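Local coordinates for protein putative tetR family transcriptional regulator (Streptomyces coelicolor A3, PDB 2Q24) that probably binds operator DNA through an N-terminal helix-turn-helix domain and regulates transcription as a dimeric member of the TetR family, at residues A71-S76 / R91-R96; K19-A24 / I62-R67. One frame throughout, in Å; residues are numbered along the deposited sequence.

How the interactions relate
Both interactions use helix 58-75, which runs from the DNA-binding domain into the C-terminal domain, and their centres lie about 16 Å apart. Interaction 2 sits near its start, where helix 17-31 crosses it; all four touching residues are buried, and small apolar groups do the work without any hydrogen bond across the contact. Interaction 1 lies at its far end, against helix 86-106, and is only partly buried: an indole and a leucine fill the inner part, while an arginine reaches the surface. Its chemistry is mixed, since a backbone carbonyl near the helix end takes an indole N-H. Other residues of segments 71-76 and 62-67 also touch the second subunit.

Interaction 1 of 2, residues A71-S76 / R91-R96; sequences ARLCDS and RAWTRR
Trp-93 meets Leu-73 in two ways, through a hydrogen bond and through the face of its indole. The polar part centres on Leu-73 O, near the end of helix 58-75. Trp-93 NE1 donates to this oxygen at 2.9 Å with an N-H...O angle of 147°; the oxygen lies close to the indole plane, yet the nitrogen stands well above the carbonyl plane. Ser-76 OG gives the same Leu-73 O a second bond of 2.8 Å from the opposite face of the carbonyl, so one oxygen is gripped by two donors. That hydroxyl also lies at the indole edge, with Ser-76 OG 3.2 Å from Trp-93 CD1.

The apolar part is carried by the leucine. Leu-73 CG stands anti to its own nitrogen (chi1 174°), which carries CD1 over one face of the indole, toward the rim, 3.4 Å from Trp-93 NE1 and 3.6 Å from Trp-93 CE2. The two side chains cross nearly perpendicularly. Leu-73 CD1 also touches CB of Arg-96, one turn after Trp-93 on helix 86-106, at 3.6 Å; the arginine then bends at chi2 and chi3, and its guanidinium pairs with Asp-99. Replacing Trp-93 with a phenylalanine would probably leave Leu-73 O with the serine hydroxyl but without its indole donor, and Leu-73 CD1 with less ring to lie on.

The contact ties the end of the long helix that leaves the DNA-binding domain to helix 86-106 of the C-terminal domain. Trp-93 is buried among several helices: Val-77 and Leu-80 come from helix 77-83, Ile-129, Leu-133 and Leu-136 from helix 125-142, and Leu-159 from helix 152-165.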
loop_
_atom_site.group_PDB
_atom_site.type_symbol
_atom_site.label_atom_id
_atom_site.label_comp_id
_atom_site.label_asym_id
_atom_site.label_seq_id
_atom_site.Cartn_x
_atom_site.Cartn_y
_atom_site.Cartn_z
ATOM N N ALA B 71 3.136 -4.038 -2.271
ATOM C CA ALA B 71 2.887 -4.238 -0.851
ATOM C C ALA B 71 4.060 -4.960 -0.188
ATOM O O ALA B 71 4.484 -4.589 0.921
ATOM C CB ALA B 71 1.596 -4.991 -0.638
ATOM N N ARG B 72 4.634 -5.958 -0.847
ATOM C CA ARG B 72 5.815 -6.617 -0.247
ATOM C C ARG B 72 6.988 -5.636 -0.021
ATOM O O ARG B 72 7.632 -5.692 1.021
ATOM C CB ARG B 72 6.254 -7.831 -1.055
ATOM C CG ARG B 72 5.246 -8.976 -0.815
ATOM C CD ARG B 72 5.709 -10.280 -1.502
ATOM N NE ARG B 72 5.397 -10.241 -2.927
ATOM N N LEU B 73 7.204 -4.739 -0.976
ATOM C CA LEU B 73 8.244 -3.726 -0.885
ATOM C C LEU B 73 7.982 -2.802 0.321
ATOM O O LEU B 73 8.874 -2.561 1.129
ATOM C CB LEU B 73 8.302 -2.926 -2.187
ATOM C CG LEU B 73 9.266 -1.742 -2.149
ATOM C CD1 LEU B 73 10.706 -2.246 -1.968
ATOM C CD2 LEU B 73 9.123 -0.918 -3.441
ATOM N N CYS B 74 6.749 -2.299 0.445
ATOM C CA CYS B 74 6.406 -1.408 1.528
ATOM C C CYS B 74 6.459 -2.062 2.906
ATOM O O CYS B 74 6.940 -1.477 3.876
ATOM C CB CYS B 74 5.021 -0.762 1.280
ATOM S SG CYS B 74 5.019 0.313 -0.174
ATOM N N ASP B 75 6.042 -3.310 2.947
ATOM C CA ASP B 75 5.803 -3.985 4.205
ATOM C C ASP B 75 7.120 -4.577 4.749
ATOM O O ASP B 75 7.115 -5.129 5.825
ATOM C CB ASP B 75 4.773 -5.091 3.958
ATOM C CG ASP B 75 3.329 -4.539 3.737
ATOM O OD1 ASP B 75 3.086 -3.370 3.958
ATOM O OD2 ASP B 75 2.477 -5.321 3.296
ATOM N N SER B 76 8.194 -4.512 3.961
ATOM C CA SER B 76 9.494 -4.953 4.430
ATOM C C SER B 76 10.097 -3.936 5.421
ATOM O O SER B 76 11.041 -4.287 6.145
ATOM C CB SER B 76 10.488 -5.152 3.229
ATOM O OG SER B 76 10.773 -3.918 2.596
ATOM N N ARG B 91 19.527 1.388 2.921
ATOM C CA ARG B 91 20.330 0.823 1.839
ATOM C C ARG B 91 19.753 -0.501 1.313
ATOM O O ARG B 91 19.611 -0.685 0.118
ATOM C CB ARG B 91 21.795 0.637 2.317
ATOM C CG ARG B 91 22.717 -0.172 1.375
ATOM C CD ARG B 91 24.192 -0.130 1.811
ATOM N NE ARG B 91 24.641 1.216 2.234
ATOM C CZ ARG B 91 25.270 2.130 1.472
ATOM N NH1 ARG B 91 25.589 1.900 0.208
ATOM N NH2 ARG B 91 25.587 3.287 1.999
ATOM N N ALA B 92 19.444 -1.439 2.230
ATOM C CA ALA B 92 18.882 -2.744 1.796
ATOM C C ALA B 92 17.582 -2.533 1.067
ATOM O O ALA B 92 17.317 -3.133 0.007
ATOM C CB ALA B 92 18.709 -3.698 2.975
ATOM N N TRP B 93 16.749 -1.646 1.597
ATOM C CA TRP B 93 15.458 -1.395 0.954
ATOM C C TRP B 93 15.579 -0.745 -0.425
ATOM O O TRP B 93 14.820 -1.043 -1.332
ATOM C CB TRP B 93 14.598 -0.520 1.884
ATOM C CG TRP B 93 13.162 -0.329 1.382
ATOM C CD1 TRP B 93 12.057 -1.106 1.682
ATOM C CD2 TRP B 93 12.718 0.701 0.515
ATOM N NE1 TRP B 93 10.936 -0.594 1.035
ATOM C CE2 TRP B 93 11.316 0.509 0.302
ATOM C CE3 TRP B 93 13.373 1.772 -0.132
ATOM C CZ2 TRP B 93 10.557 1.384 -0.481
ATOM C CZ3 TRP B 93 12.599 2.660 -0.939
ATOM C CH2 TRP B 93 11.215 2.433 -1.123
ATOM N N THR B 94 16.512 0.162 -0.608
ATOM C CA THR B 94 16.698 0.763 -1.905
ATOM C C THR B 94 17.044 -0.268 -2.997
ATOM O O THR B 94 16.669 -0.113 -4.102
ATOM C CB THR B 94 17.727 1.915 -1.898
ATOM O OG1 THR B 94 19.021 1.429 -1.641
ATOM C CG2 THR B 94 17.336 2.992 -0.956
ATOM N N ARG B 95 17.773 -1.314 -2.647
ATOM C CA ARG B 95 17.990 -2.422 -3.592
ATOM C C ARG B 95 16.654 -3.103 -3.937
ATOM O O ARG B 95 16.393 -3.422 -5.104
ATOM C CB ARG B 95 19.057 -3.419 -3.062
ATOM C CG ARG B 95 20.459 -2.862 -3.042
ATOM C CD ARG B 95 21.605 -3.919 -2.713
ATOM N NE ARG B 95 21.386 -5.143 -3.458
ATOM C CZ ARG B 95 21.931 -5.435 -4.643
ATOM N NH1 ARG B 95 22.789 -4.599 -5.227
ATOM N NH2 ARG B 95 21.620 -6.590 -5.229
ATOM N N ARG B 96 15.795 -3.295 -2.937
ATOM C CA ARG B 96 14.455 -3.879 -3.181
ATOM C C ARG B 96 13.612 -2.946 -4.037
ATOM O O ARG B 96 12.840 -3.396 -4.891
ATOM C CB ARG B 96 13.719 -4.203 -1.850
ATOM C CG ARG B 96 14.451 -5.266 -0.983
ATOM C CD ARG B 96 14.685 -6.556 -1.764
ATOM N NE ARG B 96 13.467 -7.307 -1.901
ATOM C CZ ARG B 96 13.094 -8.003 -2.981
ATOM N NH1 ARG B 96 13.827 -8.041 -4.100
ATOM N NH2 ARG B 96 11.949 -8.670 -2.923
#

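Interaction 2 of 2, residues K19-A24 / I62-R67; sequences KILAAA and IEAAYR
Leu-21 and Ala-24, one turn apart on helix 17-31, pack against Ala-64 and Ala-65 of helix 58-75 within the TetR-type DNA-binding domain, whose predicted helix-turn-helix lies between these segments in the sequence. Both methyl branches of Leu-21 are used. CD2 comes over the backbone, 3.7 Å from Ala-65 N, and rests against the Ala-64 methyl, with Leu-21 CD2 to Ala-64 CB at 3.9 Å. Leu-21 CD1 lies 3.8 Å from Ala-64 O. Further along, the methyls of the two alanines touch directly, Ala-24 CB to Ala-65 CB at 3.7 Å.

Small residues let the helices come near. Their axes pass 8.5 Å apart and cross almost perpendicularly, at -95°, and the CA atoms of Leu-21 and Ala-65 are 4.6 Å from each other. At this point the Ala-65 methyl also faces main chain, with Ala-65 CB 3.9 Å from Leu-21 O. The leucine's CG stands beside its own nitrogen and anti to its carbonyl carbon (chi1 -60°), an arrangement that directs both methyls onto helix 58-75.

Around this first shell, Phe-55 touches both Leu-21 and Ala-64, Leu-61 and Asn-68 also meet Leu-21, and Val-25 packs on Ala-65. Elsewhere on helix 58-75, Ile-62 packs on helix 108-116 and the Tyr-66 hydroxyl hydrogen-bonds to Tyr-100 of the C-terminal domain. Arg-67 turns to the dimer interface, where Arg-67 NH2 hydrogen-bonds to Pro-121 O of the second subunit. Within the chain Arg-67 NH1 forms a salt bridge one turn back, meeting Glu-63 OE2 at 3.2 Å, with the carboxylate oxygen near the guanidinium plane.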
loop_
_atom_site.group_PDB
_atom_site.type_symbol
_atom_site.label_atom_id
_atom_site.label_comp_id
_atom_site.label_asym_id
_atom_site.label_seq_id
_atom_site.Cartn_x
_atom_site.Cartn_y
_atom_site.Cartn_z
ATOM N N LYS B 19 2.791 -17.204 -3.880
ATOM C CA LYS B 19 3.561 -17.947 -4.871
ATOM C C LYS B 19 3.174 -17.635 -6.289
ATOM O O LYS B 19 4.047 -17.433 -7.139
ATOM C CB LYS B 19 3.531 -19.461 -4.607
ATOM C CG LYS B 19 4.690 -19.907 -3.752
ATOM C CD LYS B 19 4.538 -21.330 -3.263
ATOM C CE LYS B 19 4.342 -22.299 -4.392
ATOM N NZ LYS B 19 4.416 -23.738 -3.953
ATOM N N ILE B 20 1.867 -17.580 -6.539
ATOM C CA ILE B 20 1.347 -17.309 -7.866
ATOM C C ILE B 20 1.780 -15.923 -8.263
ATOM O O ILE B 20 2.277 -15.719 -9.381
ATOM C CB ILE B 20 -0.212 -17.422 -7.916
ATOM C CG1 ILE B 20 -0.642 -18.898 -7.874
ATOM C CG2 ILE B 20 -0.766 -16.811 -9.210
ATOM C CD1 ILE B 20 -2.179 -19.084 -7.675
ATOM N N LEU B 21 1.575 -14.970 -7.340
ATOM C CA LEU B 21 1.834 -13.568 -7.660
ATOM C C LEU B 21 3.315 -13.277 -7.881
ATOM O O LEU B 21 3.666 -12.550 -8.797
ATOM C CB LEU B 21 1.215 -12.635 -6.607
ATOM C CG LEU B 21 -0.315 -12.801 -6.515
ATOM C CD1 LEU B 21 -0.864 -11.854 -5.469
ATOM C CD2 LEU B 21 -1.029 -12.573 -7.891
ATOM N N ALA B 22 4.182 -13.894 -7.079
ATOM C CA ALA B 22 5.627 -13.774 -7.270
ATOM C C ALA B 22 6.031 -14.324 -8.641
ATOM O O ALA B 22 6.766 -13.676 -9.397
ATOM C CB ALA B 22 6.367 -14.508 -6.156
ATOM N N ALA B 23 5.518 -15.508 -8.969
ATOM C CA ALA B 23 5.743 -16.117 -10.288
ATOM C C ALA B 23 5.199 -15.251 -11.435
ATOM O O ALA B 23 5.878 -15.090 -12.467
ATOM C CB ALA B 23 5.144 -17.551 -10.344
ATOM N N ALA B 24 3.996 -14.681 -11.267
ATOM C CA ALA B 24 3.447 -13.756 -12.247
ATOM C C ALA B 24 4.353 -12.556 -12.512
ATOM O O ALA B 24 4.565 -12.170 -13.651
ATOM C CB ALA B 24 2.044 -13.283 -11.806
ATOM N N ILE B 62 -2.354 -9.759 -13.675
ATOM C CA ILE B 62 -1.315 -8.718 -13.779
ATOM C C ILE B 62 -1.498 -7.666 -12.694
ATOM O O ILE B 62 -0.549 -7.338 -11.987
ATOM C CB ILE B 62 -1.407 -8.020 -15.161
ATOM C CG1 ILE B 62 -0.997 -9.018 -16.258
ATOM C CG2 ILE B 62 -0.501 -6.770 -15.219
ATOM C CD1 ILE B 62 -1.536 -8.641 -17.646
ATOM N N GLU B 63 -2.719 -7.150 -12.552
ATOM C CA GLU B 63 -2.976 -6.127 -11.500
ATOM C C GLU B 63 -2.645 -6.623 -10.101
ATOM O O GLU B 63 -1.926 -5.948 -9.337
ATOM C CB GLU B 63 -4.429 -5.626 -11.546
ATOM C CG GLU B 63 -4.699 -4.717 -10.362
ATOM C CD GLU B 63 -6.025 -4.043 -10.378
ATOM O OE1 GLU B 63 -6.637 -3.920 -11.454
ATOM O OE2 GLU B 63 -6.461 -3.665 -9.267
ATOM N N ALA B 64 -3.176 -7.791 -9.735
ATOM C CA ALA B 64 -2.869 -8.402 -8.417
ATOM C C ALA B 64 -1.364 -8.628 -8.172
ATOM O O ALA B 64 -0.844 -8.361 -7.075
ATOM C CB ALA B 64 -3.623 -9.721 -8.263
ATOM N N ALA B 65 -0.662 -9.101 -9.203
ATOM C CA ALA B 65 0.798 -9.322 -9.139
ATOM C C ALA B 65 1.543 -8.025 -8.869
ATOM O O ALA B 65 2.409 -7.978 -7.953
ATOM C CB ALA B 65 1.323 -9.933 -10.410
ATOM N N TYR B 66 1.199 -6.980 -9.636
ATOM C CA TYR B 66 1.799 -5.661 -9.408
ATOM C C TYR B 66 1.505 -5.158 -7.974
ATOM O O TYR B 66 2.422 -4.694 -7.288
ATOM C CB TYR B 66 1.343 -4.630 -10.473
ATOM C CG TYR B 66 1.967 -3.254 -10.233
ATOM C CD1 TYR B 66 3.308 -2.966 -10.619
ATOM C CD2 TYR B 66 1.225 -2.242 -9.623
ATOM C CE1 TYR B 66 3.850 -1.702 -10.381
ATOM C CE2 TYR B 66 1.762 -0.995 -9.403
ATOM C CZ TYR B 66 3.069 -0.746 -9.763
ATOM O OH TYR B 66 3.584 0.501 -9.504
ATOM N N ARG B 67 0.251 -5.232 -7.535
ATOM C CA ARG B 67 -0.116 -4.724 -6.219
ATOM C C ARG B 67 0.570 -5.489 -5.121
ATOM O O ARG B 67 0.956 -4.925 -4.085
ATOM C CB ARG B 67 -1.635 -4.830 -6.042
ATOM C CG ARG B 67 -2.374 -3.813 -6.888
ATOM C CD ARG B 67 -3.907 -3.966 -6.794
ATOM N NE ARG B 67 -4.412 -3.713 -5.443
ATOM C CZ ARG B 67 -5.689 -3.655 -5.119
ATOM N NH1 ARG B 67 -6.613 -3.863 -6.065
ATOM N NH2 ARG B 67 -6.046 -3.413 -3.858
#